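Side-chain contacts in enterotoxin-like toxin X (Staphylococcus aureus, PDB 5U75), which inhibits phagocytosis and killing by human neutrophils, binding their surface glycoproteins in a sialic acid-dependent manner through a sialyl Lewis X site in its C-terminal domain: residues Y129-H134 against K139-V144; Y32-K37 against T91-D96. All coordinates share one frame; numbering follows the deposited sequence. Where two conformers were deposited one is given.

How the interactions relate
The two interactions meet along helix 92-104. Interaction 1 joins edge strand 128-132 to the loop that follows it and builds the sialyl Lewis X site, so its mostly buried polar atoms are divided between protein and sugar. Interaction 2, partly buried, ties helix 23-35 to the start of helix 92-104 through a tyrosine-aspartate bond and a water, and Arg-34 and Asp-96 find salt-bridge partners within the protein. The two are joined by backbone: Leu-92 N lies 2.8 Å from Val-144 O, a probable hydrogen bond, while Leu-131 CD1 packs against Asp-96 OD1.

Interaction 1 of 2, residues Y129-H134 against K139-V144. With SIA (N-acetyl-alpha-neuraminic acid), chain B; NDG (2-acetamido-2-deoxy-alpha-D-glucopyranose), chain C; GAL (beta-D-galactopyranose), chain D; FUC (alpha-L-fucopyranose), chain E.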
# COMPACT_ATOMS: atom_id res chain seq x y z
N TYR A 129 10.44 5.20 3.92
CA TYR A 129 9.59 6.06 3.13
C TYR A 129 8.20 5.97 3.75
O TYR A 129 7.59 4.89 3.78
CB TYR A 129 9.55 5.65 1.65
CG TYR A 129 10.90 5.52 1.00
CD1 TYR A 129 11.51 6.63 0.41
CD2 TYR A 129 11.56 4.29 0.97
CE1 TYR A 129 12.76 6.52 -0.19
CE2 TYR A 129 12.80 4.16 0.35
CZ TYR A 129 13.41 5.28 -0.23
OH TYR A 129 14.64 5.15 -0.82
N THR A 130 7.68 7.12 4.19
CA THR A 130 6.43 7.18 4.93
C THR A 130 5.29 7.66 4.05
O THR A 130 5.38 8.71 3.41
CB THR A 130 6.55 8.10 6.17
OG1 THR A 130 7.65 7.70 6.98
CG2 THR A 130 5.26 8.08 6.98
N LEU A 131 4.23 6.87 4.02
CA LEU A 131 3.05 7.12 3.25
C LEU A 131 1.89 7.41 4.18
O LEU A 131 1.30 6.50 4.77
CB LEU A 131 2.72 5.90 2.37
CG LEU A 131 3.89 5.28 1.61
CD1 LEU A 131 3.36 4.06 0.88
CD2 LEU A 131 4.54 6.26 0.64
N GLU A 132 1.52 8.68 4.25
CA GLU A 132 0.39 9.10 5.08
C GLU A 132 -0.93 8.71 4.41
O GLU A 132 -1.23 9.17 3.31
CB GLU A 132 0.46 10.61 5.32
CG GLU A 132 1.71 11.07 6.00
CD GLU A 132 1.63 12.53 6.40
OE1 GLU A 132 0.88 12.81 7.34
OE2 GLU A 132 2.31 13.38 5.76
N SER A 133 -1.74 7.89 5.10
CA SER A 133 -2.87 7.23 4.47
C SER A 133 -4.07 8.11 4.17
O SER A 133 -4.91 7.74 3.39
CB SER A 133 -3.33 6.03 5.29
OG SER A 133 -3.88 6.44 6.53
N HIS A 134 -4.16 9.25 4.83
CA HIS A 134 -5.34 10.11 4.75
C HIS A 134 -5.38 11.00 3.49
O HIS A 134 -6.39 11.67 3.24
CB HIS A 134 -5.45 10.97 6.02
CG HIS A 134 -4.38 12.01 6.14
ND1 HIS A 134 -3.12 11.74 6.62
CD2 HIS A 134 -4.40 13.33 5.83
CE1 HIS A 134 -2.41 12.86 6.62
NE2 HIS A 134 -3.16 13.83 6.14
N LYS A 139 3.00 15.14 -4.90
CA LYS A 139 3.51 15.10 -6.29
C LYS A 139 5.02 15.20 -6.36
O LYS A 139 5.63 14.53 -7.19
CB LYS A 139 2.85 16.20 -7.15
N ASN A 140 5.65 15.99 -5.48
CA ASN A 140 7.11 16.14 -5.49
C ASN A 140 7.91 14.87 -5.09
O ASN A 140 9.14 14.85 -5.20
CB ASN A 140 7.57 17.38 -4.68
CG ASN A 140 7.45 17.22 -3.16
OD1 ASN A 140 7.22 16.13 -2.64
ND2 ASN A 140 7.63 18.33 -2.43
N ARG A 141 7.21 13.83 -4.63
CA ARG A 141 7.82 12.55 -4.26
C ARG A 141 7.71 11.47 -5.33
O ARG A 141 8.29 10.41 -5.18
CB ARG A 141 7.14 12.01 -2.98
CG ARG A 141 7.13 13.02 -1.85
CD ARG A 141 6.38 12.50 -0.63
NE ARG A 141 7.03 11.32 -0.05
CZ ARG A 141 6.47 10.52 0.86
NH1 ARG A 141 5.23 10.75 1.30
NH2 ARG A 141 7.14 9.46 1.30
N GLU A 142 6.96 11.74 -6.40
CA GLU A 142 6.63 10.72 -7.39
C GLU A 142 7.82 10.07 -8.06
O GLU A 142 7.75 8.89 -8.38
CB GLU A 142 5.71 11.27 -8.45
CG GLU A 142 4.31 11.53 -7.92
CD GLU A 142 3.39 12.15 -8.94
OE1 GLU A 142 3.80 12.35 -10.11
OE2 GLU A 142 2.25 12.44 -8.57
N ASN A 143 8.89 10.82 -8.26
CA ASN A 143 10.03 10.34 -9.06
C ASN A 143 11.22 9.80 -8.27
O ASN A 143 12.26 9.47 -8.86
CB ASN A 143 10.48 11.46 -10.00
CG ASN A 143 9.36 11.90 -10.94
OD1 ASN A 143 8.65 11.07 -11.49
ND2 ASN A 143 9.20 13.20 -11.10
N VAL A 144 11.08 9.68 -6.95
CA VAL A 144 12.14 9.15 -6.09
C VAL A 144 12.37 7.70 -6.50
O VAL A 144 11.42 6.95 -6.66
CB VAL A 144 11.74 9.25 -4.60
CG1 VAL A 144 12.73 8.49 -3.69
CG2 VAL A 144 11.67 10.71 -4.18
C1 SIA B . 9.87 9.84 5.13
C2 SIA B . 10.85 11.02 5.01
C3 SIA B . 12.07 10.85 5.93
C4 SIA B . 12.98 9.72 5.47
C5 SIA B . 13.36 9.84 3.98
C6 SIA B . 12.09 10.04 3.16
C7 SIA B . 12.25 10.30 1.66
C8 SIA B . 10.91 10.63 1.01
C9 SIA B . 10.98 10.53 -0.50
C10 SIA B . 15.02 8.69 2.61
C11 SIA B . 15.66 7.39 2.26
N5 SIA B . 14.06 8.64 3.55
O1A SIA B . 9.71 9.30 6.24
O1B SIA B . 9.22 9.48 4.10
O4 SIA B . 14.19 9.65 6.22
O6 SIA B . 11.33 11.14 3.65
O7 SIA B . 13.23 11.33 1.41
O8 SIA B . 9.88 9.73 1.45
O9 SIA B . 9.86 11.20 -1.06
O10 SIA B . 15.36 9.73 2.04
C1 NDG C . 6.44 18.93 0.86
C2 NDG C . 5.45 18.27 1.81
C3 NDG C . 6.20 17.60 2.96
C4 NDG C . 7.12 16.55 2.35
C5 NDG C . 8.07 17.20 1.33
C6 NDG C . 8.91 16.17 0.59
C7 NDG C . 3.14 19.02 2.19
C8 NDG C . 2.27 20.12 2.73
O5 NDG C . 7.31 17.91 0.34
O3 NDG C . 5.26 17.01 3.88
O4 NDG C . 7.91 15.93 3.36
O6 NDG C . 7.99 15.33 -0.12
O7 NDG C . 2.64 18.01 1.72
N2 NDG C . 4.45 19.23 2.27
O1 NDG C . 7.24 19.88 1.57
C1 GAL D . 7.87 14.51 3.40
C2 GAL D . 9.06 14.06 4.24
C3 GAL D . 9.01 12.56 4.48
C4 GAL D . 7.66 12.19 5.09
C5 GAL D . 6.51 12.68 4.22
C6 GAL D . 5.17 12.33 4.86
O2 GAL D . 10.28 14.43 3.60
O3 GAL D . 10.11 12.20 5.34
O4 GAL D . 7.60 12.75 6.40
O5 GAL D . 6.62 14.09 3.99
O6 GAL D . 4.06 12.74 4.07
C1 FUC E . 5.02 17.76 5.08
C2 FUC E . 3.89 17.10 5.88
C3 FUC E . 4.34 15.78 6.48
C4 FUC E . 5.58 15.99 7.32
C5 FUC E . 6.66 16.61 6.45
C6 FUC E . 7.95 16.87 7.21
O2 FUC E . 2.77 16.84 5.04
O3 FUC E . 3.27 15.22 7.25
O4 FUC E . 5.25 16.84 8.43
O5 FUC E . 6.21 17.83 5.86
O HOH W 1 2.77 10.70 2.71
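Strand residues Tyr-129 to Glu-132 and the 3-10 turn at Lys-139 to Arg-141 stand well apart in the backbone, Tyr-129 CA and Arg-141 CA being 10.0 Å from each other, and the Arg-141 side chain spans the gap. Its guanidinium meets the strand end-on, NH1 and NH2 both donating to Thr-130 O, which lies close to the guanidinium plane. NH1 (2.9 Å from Thr-130 O) arrives nearly in line with the C=O bond, whereas NH2 (2.8 Å from the same oxygen) comes from above the carbonyl plane. The bend at chi3 (64°) turns the group so that NE also donates to O9 of the sialic acid and NH2 to its O8, fixing the glycerol tail. Galactose C5 lies over one face of the guanidinium.

This is the V-shaped sialyl Lewis X site of the C-terminal beta-grasp domain, with strand and loop lining it. Thr-130 grips the sialic acid carboxylate twice, N donating nearly straight to O1B (N-H...O 166°) and OG1 to O1A. Glu-132 OE2 accepts from galactose O6 (2.5 Å) and fucose O3 (2.6 Å), while Asn-140 ND2 donates to O5 of the N-acetylglucosamine and OD1 accepts from its O6. Val-144 CG1 packs 4.0 Å from Tyr-129 CE1. Water 1 accepts from Glu-132 N and, weakly, from Arg-141 NH1, and is also hydrogen-bonded to galactose O6; Gln-138 OE1 is a further acceptor for NH1.

Interaction 2 of 2, residues Y32-K37 against T91-D96; sequences YDRYSK and TLKELD
Tyr-35 of helix 23-35 reaches Asp-96 in the first turns of helix 92-104, the helix packed against the mixed sheet of the beta-grasp fold. The tight part of the contact is the bond from Tyr-35 OH to Asp-96 OD2, 2.7 Å long and received on the syn lone pair of the carboxylate. OD2 lies at the edge of the tyrosine ring, also 3.1 Å from Tyr-35 CE1, and the carboxylate is turned 83° from the ring plane. Asp-96 reaches across with CG anti to its backbone N (chi1 173°), and its other oxygen, OD1, forms a salt bridge with Arg-100. Tyr-35 OH is also hydrogen-bonded to Leu-137 N, so the hydroxyl links both helices to the loop after strand 128-132.

Toward the partly exposed side the packing is looser. Arg-34 extends along its neighbour, CG above the centre of the Tyr-35 ring, and carries its guanidinium past Lys-93, whose CE is 4.1 Å from Arg-34 NH1. The salt bridge of this arginine is made by NH2 with Glu-136; Asp-96 OD2, 4.3 Å from Arg-34 NH1, lies well out of the guanidinium plane, so any direct attraction is probably one of charge alone. Between the helices sits water 2, which accepts from Arg-34 NH1 and donates both to Asp-96 OD2 and, at 2.7 Å, to Lys-93 O.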
# COMPACT_ATOMS: atom_id res chain seq x y z
N TYR A 32 -9.75 6.00 -3.19
CA TYR A 32 -10.15 4.71 -3.71
C TYR A 32 -9.99 4.67 -5.24
O TYR A 32 -9.48 3.69 -5.78
CB TYR A 32 -11.58 4.34 -3.32
CG TYR A 32 -11.99 3.01 -3.88
CD1 TYR A 32 -11.66 1.82 -3.22
CD2 TYR A 32 -12.67 2.91 -5.10
CE1 TYR A 32 -12.00 0.59 -3.75
CE2 TYR A 32 -13.01 1.69 -5.63
CZ TYR A 32 -12.68 0.53 -4.95
OH TYR A 32 -13.02 -0.69 -5.48
N ASP A 33 -10.42 5.72 -5.93
CA ASP A 33 -10.40 5.70 -7.40
C ASP A 33 -8.98 5.69 -7.95
O ASP A 33 -8.72 5.03 -8.94
CB ASP A 33 -11.18 6.87 -7.98
CG ASP A 33 -12.68 6.71 -7.83
OD1 ASP A 33 -13.18 5.58 -7.69
OD2 ASP A 33 -13.35 7.75 -7.88
N ARG A 34 -8.09 6.43 -7.30
CA ARG A 34 -6.68 6.43 -7.67
C ARG A 34 -6.03 5.08 -7.42
O ARG A 34 -5.45 4.48 -8.31
CB ARG A 34 -5.93 7.51 -6.90
CG ARG A 34 -4.43 7.44 -7.13
CD ARG A 34 -3.68 8.62 -6.61
NE ARG A 34 -2.23 8.42 -6.70
CZ ARG A 34 -1.32 9.37 -6.64
NH1 ARG A 34 -0.03 9.07 -6.76
NH2 ARG A 34 -1.67 10.65 -6.46
N TYR A 35 -6.14 4.61 -6.18
CA TYR A 35 -5.32 3.48 -5.74
C TYR A 35 -5.91 2.09 -6.00
O TYR A 35 -5.21 1.08 -5.81
CB TYR A 35 -4.97 3.68 -4.27
CG TYR A 35 -3.97 4.78 -4.03
CD1 TYR A 35 -2.64 4.64 -4.42
CD2 TYR A 35 -4.33 5.98 -3.40
CE1 TYR A 35 -1.71 5.62 -4.18
CE2 TYR A 35 -3.39 6.98 -3.15
CZ TYR A 35 -2.07 6.80 -3.54
OH TYR A 35 -1.11 7.77 -3.30
N SER A 36 -7.18 2.01 -6.43
CA SER A 36 -7.82 0.73 -6.74
C SER A 36 -7.52 0.23 -8.15
O SER A 36 -7.87 -0.89 -8.48
CB SER A 36 -9.35 0.81 -6.57
OG SER A 36 -9.91 1.78 -7.42
N LYS A 37 -6.87 1.06 -8.97
CA LYS A 37 -6.55 0.67 -10.34
C LYS A 37 -5.47 -0.39 -10.32
O LYS A 37 -4.48 -0.26 -9.59
CB LYS A 37 -6.08 1.88 -11.14
CG LYS A 37 -7.18 2.91 -11.30
CD LYS A 37 -6.85 3.92 -12.38
CE LYS A 37 -8.05 4.82 -12.64
NZ LYS A 37 -7.65 5.88 -13.60
N THR A 91 9.85 3.75 -9.27
CA THR A 91 9.57 5.04 -8.64
C THR A 91 8.75 4.83 -7.37
O THR A 91 8.02 3.83 -7.22
CB THR A 91 8.83 6.03 -9.55
OG1 THR A 91 7.53 5.55 -9.85
CG2 THR A 91 9.61 6.29 -10.85
N LEU A 92 8.85 5.81 -6.48
CA LEU A 92 7.98 5.86 -5.31
C LEU A 92 6.50 5.97 -5.71
O LEU A 92 5.64 5.41 -5.04
CB LEU A 92 8.41 6.97 -4.36
CG LEU A 92 7.62 7.11 -3.05
CD1 LEU A 92 7.55 5.78 -2.30
CD2 LEU A 92 8.28 8.19 -2.20
N LYS A 93 6.19 6.63 -6.83
CA LYS A 93 4.81 6.68 -7.28
C LYS A 93 4.30 5.26 -7.52
O LYS A 93 3.20 4.90 -7.12
CB LYS A 93 4.64 7.53 -8.54
CG LYS A 93 3.19 7.67 -8.98
CD LYS A 93 3.07 8.53 -10.23
CE LYS A 93 1.62 8.84 -10.54
NZ LYS A 93 1.49 9.33 -11.94
N GLU A 94 5.14 4.46 -8.18
CA GLU A 94 4.80 3.09 -8.49
C GLU A 94 4.64 2.22 -7.23
O GLU A 94 3.68 1.49 -7.08
CB GLU A 94 5.89 2.52 -9.37
CG GLU A 94 5.54 1.21 -10.01
CD GLU A 94 6.57 0.84 -11.04
OE1 GLU A 94 6.66 1.50 -12.10
OE2 GLU A 94 7.28 -0.15 -10.78
N LEU A 95 5.61 2.31 -6.33
CA LEU A 95 5.60 1.49 -5.11
C LEU A 95 4.47 1.89 -4.16
O LEU A 95 3.73 1.04 -3.65
CB LEU A 95 6.97 1.60 -4.43
CG LEU A 95 7.33 0.55 -3.39
CD1 LEU A 95 7.20 -0.86 -3.98
CD2 LEU A 95 8.74 0.82 -2.88
N ASP A 96 4.33 3.20 -3.95
CA ASP A 96 3.15 3.76 -3.24
C ASP A 96 1.83 3.22 -3.81
O ASP A 96 0.95 2.75 -3.08
CB ASP A 96 3.21 5.29 -3.28
CG ASP A 96 1.96 5.95 -2.73
OD1 ASP A 96 1.71 5.89 -1.49
OD2 ASP A 96 1.22 6.51 -3.55
O HOH W 2 1.16 6.43 -6.31